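Local coordinates for protein alcohol dehydrogenase (Thermus thermophilus, PDB 2EIH) that binds zinc and probably works as a nicotinamide-dependent oxidoreductase of the medium-chain alcohol dehydrogenase family, at residues 5-10 with 16-21; 214-219 with 225-230. All coordinates share one frame; numbering follows the deposited sequence.

Contact 1: residues 5-10 with 16-21; sequences VMRARG and EVADLP
Arg7 and Glu16 form a salt bridge beside the backbone pairing of Val5 with Glu16. Arg7 NE donates to Glu16 OE2 at 3.1 Å, and the N-H points almost straight at the oxygen (177°). The acceptor lies in the guanidinium plane, at its edge. The carboxylate is turned across it, with the two planes 89° apart, so NE reaches OE2 from above the carboxylate plane. This is a single bond through NE, not a paired, coplanar bridge.

A bent arginine and an extended glutamate set it up. Arg7 holds CG anti to its carbonyl carbon (chi1 -74°), which sets CG 3.3 Å from Glu16 CD. The bend at its second torsion then swings CD and NE round to OE2. Glu16 holds CG between its backbone N and carbonyl carbon, then runs extended toward the arginine. The arginine passes across the glutamate rather than alongside it.

The backbones are joined next to this bridge. Val5 N donates to Glu16 O at 2.9 Å, and Glu16 N returns a bond to Val5 O at 3.2 Å. This is an antiparallel hydrogen-bonded pair, with both side chains on the same face of the sheet.

Apolar packing spreads from Val5. Its CG2 is pressed against Ala18 CB at 3.4 Å, tighter than usual for two methyl carbons. The same CG2 lies over one face of the Arg7 guanidinium, toward its rim. The other branch, CG1, meets Leu20 CD1 at 3.6 Å. Pro58 touches both Val5 and Arg7, while Leu20 also rests on Ala3 and Val60.

The bonding continues along the chain, where Ala18 pairs with Ala3 through the backbone. The arrangement is that of a beta hairpin at the N-terminus, made by strands 2-6 and 15-19. It forms part of a small antiparallel sheet that strand 59-60 completes.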
loop_
_atom_site.group_PDB
_atom_site.type_symbol
_atom_site.label_atom_id
_atom_site.label_comp_id
_atom_site.label_asym_id
_atom_site.label_seq_id
_atom_site.Cartn_x
_atom_site.Cartn_y
_atom_site.Cartn_z
ATOM N N VAL A 5 41.348 -12.488 -14.141
ATOM C CA VAL A 5 40.650 -12.276 -15.391
ATOM C C VAL A 5 40.009 -13.568 -15.859
ATOM O O VAL A 5 40.325 -14.659 -15.374
ATOM C CB VAL A 5 41.598 -11.758 -16.496
ATOM C CG1 VAL A 5 41.986 -10.312 -16.215
ATOM C CG2 VAL A 5 42.843 -12.633 -16.570
ATOM N N MET A 6 39.112 -13.417 -16.823
ATOM C CA MET A 6 38.364 -14.514 -17.405
ATOM C C MET A 6 38.807 -14.644 -18.855
ATOM O O MET A 6 38.207 -14.040 -19.746
ATOM C CB MET A 6 36.890 -14.159 -17.344
ATOM C CG MET A 6 35.946 -15.303 -17.444
ATOM S SD MET A 6 34.333 -14.592 -17.271
ATOM C CE MET A 6 33.539 -15.276 -18.693
ATOM N N ARG A 7 39.866 -15.418 -19.079
ATOM C CA ARG A 7 40.405 -15.631 -20.419
ATOM C C ARG A 7 39.352 -16.107 -21.409
ATOM O O ARG A 7 39.275 -15.614 -22.534
ATOM C CB ARG A 7 41.551 -16.651 -20.380
ATOM C CG ARG A 7 42.856 -16.113 -19.795
ATOM C CD ARG A 7 43.307 -14.844 -20.518
ATOM N NE ARG A 7 44.467 -14.232 -19.881
ATOM C CZ ARG A 7 44.886 -12.992 -20.118
ATOM N NH1 ARG A 7 44.240 -12.221 -20.985
ATOM N NH2 ARG A 7 45.955 -12.522 -19.484
ATOM N N ALA A 8 38.552 -17.076 -20.980
ATOM C CA ALA A 8 37.506 -17.645 -21.813
ATOM C C ALA A 8 36.418 -18.224 -20.924
ATOM O O ALA A 8 36.588 -18.338 -19.706
ATOM C CB ALA A 8 38.086 -18.732 -22.699
ATOM N N ARG A 9 35.305 -18.600 -21.542
ATOM C CA ARG A 9 34.172 -19.171 -20.819
ATOM C C ARG A 9 34.317 -20.680 -20.655
ATOM O O ARG A 9 34.728 -21.385 -21.576
ATOM C CB ARG A 9 32.876 -18.838 -21.560
ATOM C CG ARG A 9 32.689 -17.341 -21.779
ATOM C CD ARG A 9 31.310 -16.993 -22.314
ATOM N NE ARG A 9 31.117 -15.548 -22.411
ATOM C CZ ARG A 9 31.715 -14.771 -23.310
ATOM N NH1 ARG A 9 31.485 -13.463 -23.321
ATOM N NH2 ARG A 9 32.535 -15.297 -24.211
ATOM N N GLY A 10 33.983 -21.173 -19.469
ATOM C CA GLY A 10 34.084 -22.595 -19.216
ATOM C C GLY A 10 34.096 -22.949 -17.743
ATOM O O GLY A 10 33.337 -22.394 -16.943
ATOM N N GLU A 16 42.173 -16.954 -14.092
ATOM C CA GLU A 16 43.599 -16.879 -13.844
ATOM C C GLU A 16 44.026 -15.482 -13.432
ATOM O O GLU A 16 43.349 -14.495 -13.724
ATOM C CB GLU A 16 44.379 -17.323 -15.088
ATOM C CG GLU A 16 44.143 -16.463 -16.324
ATOM C CD GLU A 16 45.118 -16.772 -17.450
ATOM O OE1 GLU A 16 45.046 -17.889 -18.006
ATOM O OE2 GLU A 16 45.962 -15.902 -17.765
ATOM N N VAL A 17 45.163 -15.409 -12.752
ATOM C CA VAL A 17 45.694 -14.136 -12.291
ATOM C C VAL A 17 46.433 -13.414 -13.420
ATOM O O VAL A 17 47.234 -14.021 -14.128
ATOM C CB VAL A 17 46.661 -14.348 -11.110
ATOM C CG1 VAL A 17 47.147 -13.000 -10.590
ATOM C CG2 VAL A 17 45.963 -15.140 -10.002
ATOM N N ALA A 18 46.159 -12.121 -13.579
ATOM C CA ALA A 18 46.797 -11.319 -14.621
ATOM C C ALA A 18 47.026 -9.908 -14.115
ATOM O O ALA A 18 46.459 -9.503 -13.105
ATOM C CB ALA A 18 45.932 -11.281 -15.867
ATOM N N ASP A 19 47.867 -9.162 -14.818
ATOM C CA ASP A 19 48.158 -7.797 -14.424
ATOM C C ASP A 19 47.429 -6.832 -15.353
ATOM O O ASP A 19 47.702 -6.797 -16.548
ATOM C CB ASP A 19 49.665 -7.551 -14.486
ATOM C CG ASP A 19 50.049 -6.171 -13.996
ATOM O OD1 ASP A 19 49.858 -5.890 -12.790
ATOM O OD2 ASP A 19 50.543 -5.362 -14.814
ATOM N N LEU A 20 46.495 -6.054 -14.815
ATOM C CA LEU A 20 45.763 -5.111 -15.645
ATOM C C LEU A 20 46.044 -3.692 -15.203
ATOM O O LEU A 20 46.392 -3.440 -14.054
ATOM C CB LEU A 20 44.257 -5.362 -15.559
ATOM C CG LEU A 20 43.750 -6.786 -15.773
ATOM C CD1 LEU A 20 42.246 -6.777 -15.611
ATOM C CD2 LEU A 20 44.157 -7.301 -17.144
ATOM N N PRO A 21 45.907 -2.736 -16.121
ATOM C CA PRO A 21 46.157 -1.342 -15.757
ATOM C C PRO A 21 45.130 -0.841 -14.746
ATOM O O PRO A 21 43.991 -1.304 -14.730
ATOM C CB PRO A 21 46.075 -0.615 -17.101
ATOM C CG PRO A 21 45.121 -1.457 -17.888
ATOM C CD PRO A 21 45.551 -2.861 -17.544
#

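Contact 2: residues 214-219 with 225-230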
loop_
_atom_site.group_PDB
_atom_site.type_symbol
_atom_site.label_atom_id
_atom_site.label_comp_id
_atom_site.label_asym_id
_atom_site.label_seq_id
_atom_site.Cartn_x
_atom_site.Cartn_y
_atom_site.Cartn_z
ATOM N N GLU A 214 12.034 -22.650 14.109
ATOM C CA GLU A 214 11.743 -24.050 13.869
ATOM C C GLU A 214 12.605 -24.557 12.707
ATOM O O GLU A 214 13.023 -23.779 11.847
ATOM C CB GLU A 214 10.253 -24.186 13.534
ATOM C CG GLU A 214 9.443 -25.136 14.419
ATOM C CD GLU A 214 9.653 -24.929 15.909
ATOM O OE1 GLU A 214 10.701 -25.390 16.411
ATOM O OE2 GLU A 214 8.783 -24.305 16.573
ATOM N N THR A 215 12.872 -25.857 12.677
ATOM C CA THR A 215 13.682 -26.431 11.611
ATOM C C THR A 215 13.060 -27.688 11.022
ATOM O O THR A 215 12.415 -28.459 11.723
ATOM C CB THR A 215 15.102 -26.760 12.115
ATOM O OG1 THR A 215 15.018 -27.453 13.367
ATOM C CG2 THR A 215 15.907 -25.480 12.301
ATOM N N VAL A 216 13.254 -27.879 9.723
ATOM C CA VAL A 216 12.723 -29.049 9.036
ATOM C C VAL A 216 13.756 -29.569 8.050
ATOM O O VAL A 216 14.486 -28.794 7.439
ATOM C CB VAL A 216 11.433 -28.720 8.267
ATOM C CG1 VAL A 216 10.996 -29.921 7.451
ATOM C CG2 VAL A 216 10.335 -28.313 9.238
ATOM N N ASN A 217 13.810 -30.886 7.899
ATOM C CA ASN A 217 14.761 -31.513 6.993
ATOM C C ASN A 217 14.038 -31.973 5.733
ATOM O O ASN A 217 13.192 -32.861 5.791
ATOM C CB ASN A 217 15.417 -32.712 7.676
ATOM C CG ASN A 217 16.572 -33.273 6.876
ATOM O OD1 ASN A 217 16.483 -33.423 5.662
ATOM N ND2 ASN A 217 17.663 -33.595 7.557
ATOM N N TYR A 218 14.378 -31.382 4.595
ATOM C CA TYR A 218 13.718 -31.747 3.351
ATOM C C TYR A 218 14.284 -32.981 2.668
ATOM O O TYR A 218 14.003 -33.230 1.497
ATOM C CB TYR A 218 13.719 -30.558 2.387
ATOM C CG TYR A 218 15.073 -29.937 2.140
ATOM C CD1 TYR A 218 16.067 -30.628 1.456
ATOM C CD2 TYR A 218 15.350 -28.641 2.565
ATOM C CE1 TYR A 218 17.303 -30.038 1.196
ATOM C CE2 TYR A 218 16.581 -28.045 2.310
ATOM C CZ TYR A 218 17.552 -28.750 1.624
ATOM O OH TYR A 218 18.767 -28.157 1.366
ATOM N N THR A 219 15.073 -33.759 3.401
ATOM C CA THR A 219 15.655 -34.983 2.853
ATOM C C THR A 219 14.600 -36.086 2.919
ATOM O O THR A 219 14.754 -37.142 2.310
ATOM C CB THR A 219 16.874 -35.451 3.660
ATOM O OG1 THR A 219 17.628 -36.380 2.879
ATOM C CG2 THR A 219 16.432 -36.149 4.942
ATOM N N LYS A 225 4.876 -31.767 5.242
ATOM C CA LYS A 225 3.937 -32.118 6.297
ATOM C C LYS A 225 4.401 -31.615 7.648
ATOM O O LYS A 225 3.585 -31.304 8.519
ATOM C CB LYS A 225 3.755 -33.632 6.351
ATOM C CG LYS A 225 3.075 -34.207 5.117
ATOM C CD LYS A 225 3.059 -35.729 5.137
ATOM C CE LYS A 225 2.201 -36.286 4.007
ATOM N NZ LYS A 225 0.768 -35.868 4.126
ATOM N N GLU A 226 5.714 -31.541 7.833
ATOM C CA GLU A 226 6.243 -31.055 9.095
ATOM C C GLU A 226 6.029 -29.553 9.224
ATOM O O GLU A 226 5.729 -29.050 10.310
ATOM C CB GLU A 226 7.727 -31.407 9.235
ATOM C CG GLU A 226 7.941 -32.694 9.999
ATOM C CD GLU A 226 7.323 -32.638 11.389
ATOM O OE1 GLU A 226 7.817 -31.857 12.231
ATOM O OE2 GLU A 226 6.333 -33.357 11.637
ATOM N N VAL A 227 6.170 -28.837 8.117
ATOM C CA VAL A 227 5.970 -27.399 8.147
ATOM C C VAL A 227 4.513 -27.139 8.516
ATOM O O VAL A 227 4.220 -26.283 9.342
ATOM C CB VAL A 227 6.307 -26.761 6.781
ATOM C CG1 VAL A 227 6.141 -25.255 6.846
ATOM C CG2 VAL A 227 7.735 -27.111 6.392
ATOM N N ARG A 228 3.599 -27.893 7.915
ATOM C CA ARG A 228 2.184 -27.736 8.213
ATOM C C ARG A 228 1.952 -28.002 9.700
ATOM O O ARG A 228 1.297 -27.219 10.391
ATOM C CB ARG A 228 1.357 -28.725 7.390
ATOM C CG ARG A 228 1.626 -28.692 5.893
ATOM C CD ARG A 228 0.958 -27.513 5.213
ATOM N NE ARG A 228 -0.498 -27.602 5.278
ATOM C CZ ARG A 228 -1.323 -26.861 4.544
ATOM N NH1 ARG A 228 -2.636 -27.009 4.668
ATOM N NH2 ARG A 228 -0.840 -25.983 3.671
ATOM N N ARG A 229 2.499 -29.112 10.189
ATOM C CA ARG A 229 2.361 -29.499 11.596
ATOM C C ARG A 229 2.934 -28.429 12.524
ATOM O O ARG A 229 2.422 -28.200 13.621
ATOM C CB ARG A 229 3.089 -30.828 11.846
ATOM C CG ARG A 229 2.841 -31.450 13.220
ATOM C CD ARG A 229 3.783 -32.625 13.479
ATOM N NE ARG A 229 5.094 -32.182 13.960
ATOM C CZ ARG A 229 5.280 -31.560 15.121
ATOM N NH1 ARG A 229 4.241 -31.313 15.918
ATOM N NH2 ARG A 229 6.497 -31.182 15.487
ATOM N N LEU A 230 3.999 -27.779 12.063
ATOM C CA LEU A 230 4.677 -26.742 12.822
ATOM C C LEU A 230 3.997 -25.372 12.810
ATOM O O LEU A 230 4.412 -24.475 13.547
ATOM C CB LEU A 230 6.120 -26.615 12.330
ATOM C CG LEU A 230 7.228 -27.140 13.255
ATOM C CD1 LEU A 230 6.704 -28.254 14.144
ATOM C CD2 LEU A 230 8.410 -27.622 12.419
#
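Leu230 and Val216 make up the apolar centre of this strand-to-helix contact, and Glu214 adds the stem of its side chain. Leu230 CD2 lies 3.8 Å from Val216 CG2, and the two side chains run antiparallel alongside each other. The same valine methyl meets Val227 CG2 at 4.0 Å, the two valines lying nearly perpendicular. Val216 holds CG1 anti to its backbone N (chi1 174°). This sends the branches to different neighbours: CG1 goes to Glu226 CB, also at 4.0 Å, and CG2 goes to the leucine. The approach is closest at Glu214, whose CG comes within 3.2 Å of Leu230 CG. The off-staggered torsions of Leu230 and this short approach may reflect strain or the fit of the model, so the leucine's exact pose is less sure.

Strand 214-217 is an outermost strand of the parallel Rossmann-type sheet. Helix 223-230 runs nearly antiparallel to it, at 161° and 8.7 Å between the segment axes. It belongs to the beta-alpha-beta crossover that leads on to strand 236-241, across the sheet. Val216 also packs on Ile195 and Thr197 of the neighbouring strand and on Trp223. An alanine in place of Leu230 would probably open a gap beside Val216 CG2 and leave the Glu214 stem without its apolar cover.

The outer side is polar and looser. No hydrogen bond joins strand and helix. Glu226, bent at its second torsion (chi2 -58°), turns instead to Arg229 one turn further along the helix. Its OE2 takes the Arg229 NE hydrogen at 2.9 Å, on the syn side and near the carboxylate plane, as part of a salt bridge. A second bond from NE to OE1 is weak. The Glu214 carboxylate has long, weak ion pairs with Arg193 and Lys208.

Overall arrangement
Contacts 1 and 2 lie on opposite sides of the chain's centre, with their own centres about 45 Å apart. They share no secondary structure. Contact 1 is a surface contact within the N-terminal hairpin. Contact 2 is partly buried and sets a helix against an end strand of the Rossmann-type sheet. Their chemistry follows from this. Two strands pair through their backbones, and a salt bridge ties the arginine just past one strand to the other strand. Strand and helix meet mainly through side chains, with no hydrogen bond between them, and the salt bridge of contact 2 stays within the helix. A valine lies at the middle of the packing in each. Both are away from the four-cysteine zinc site.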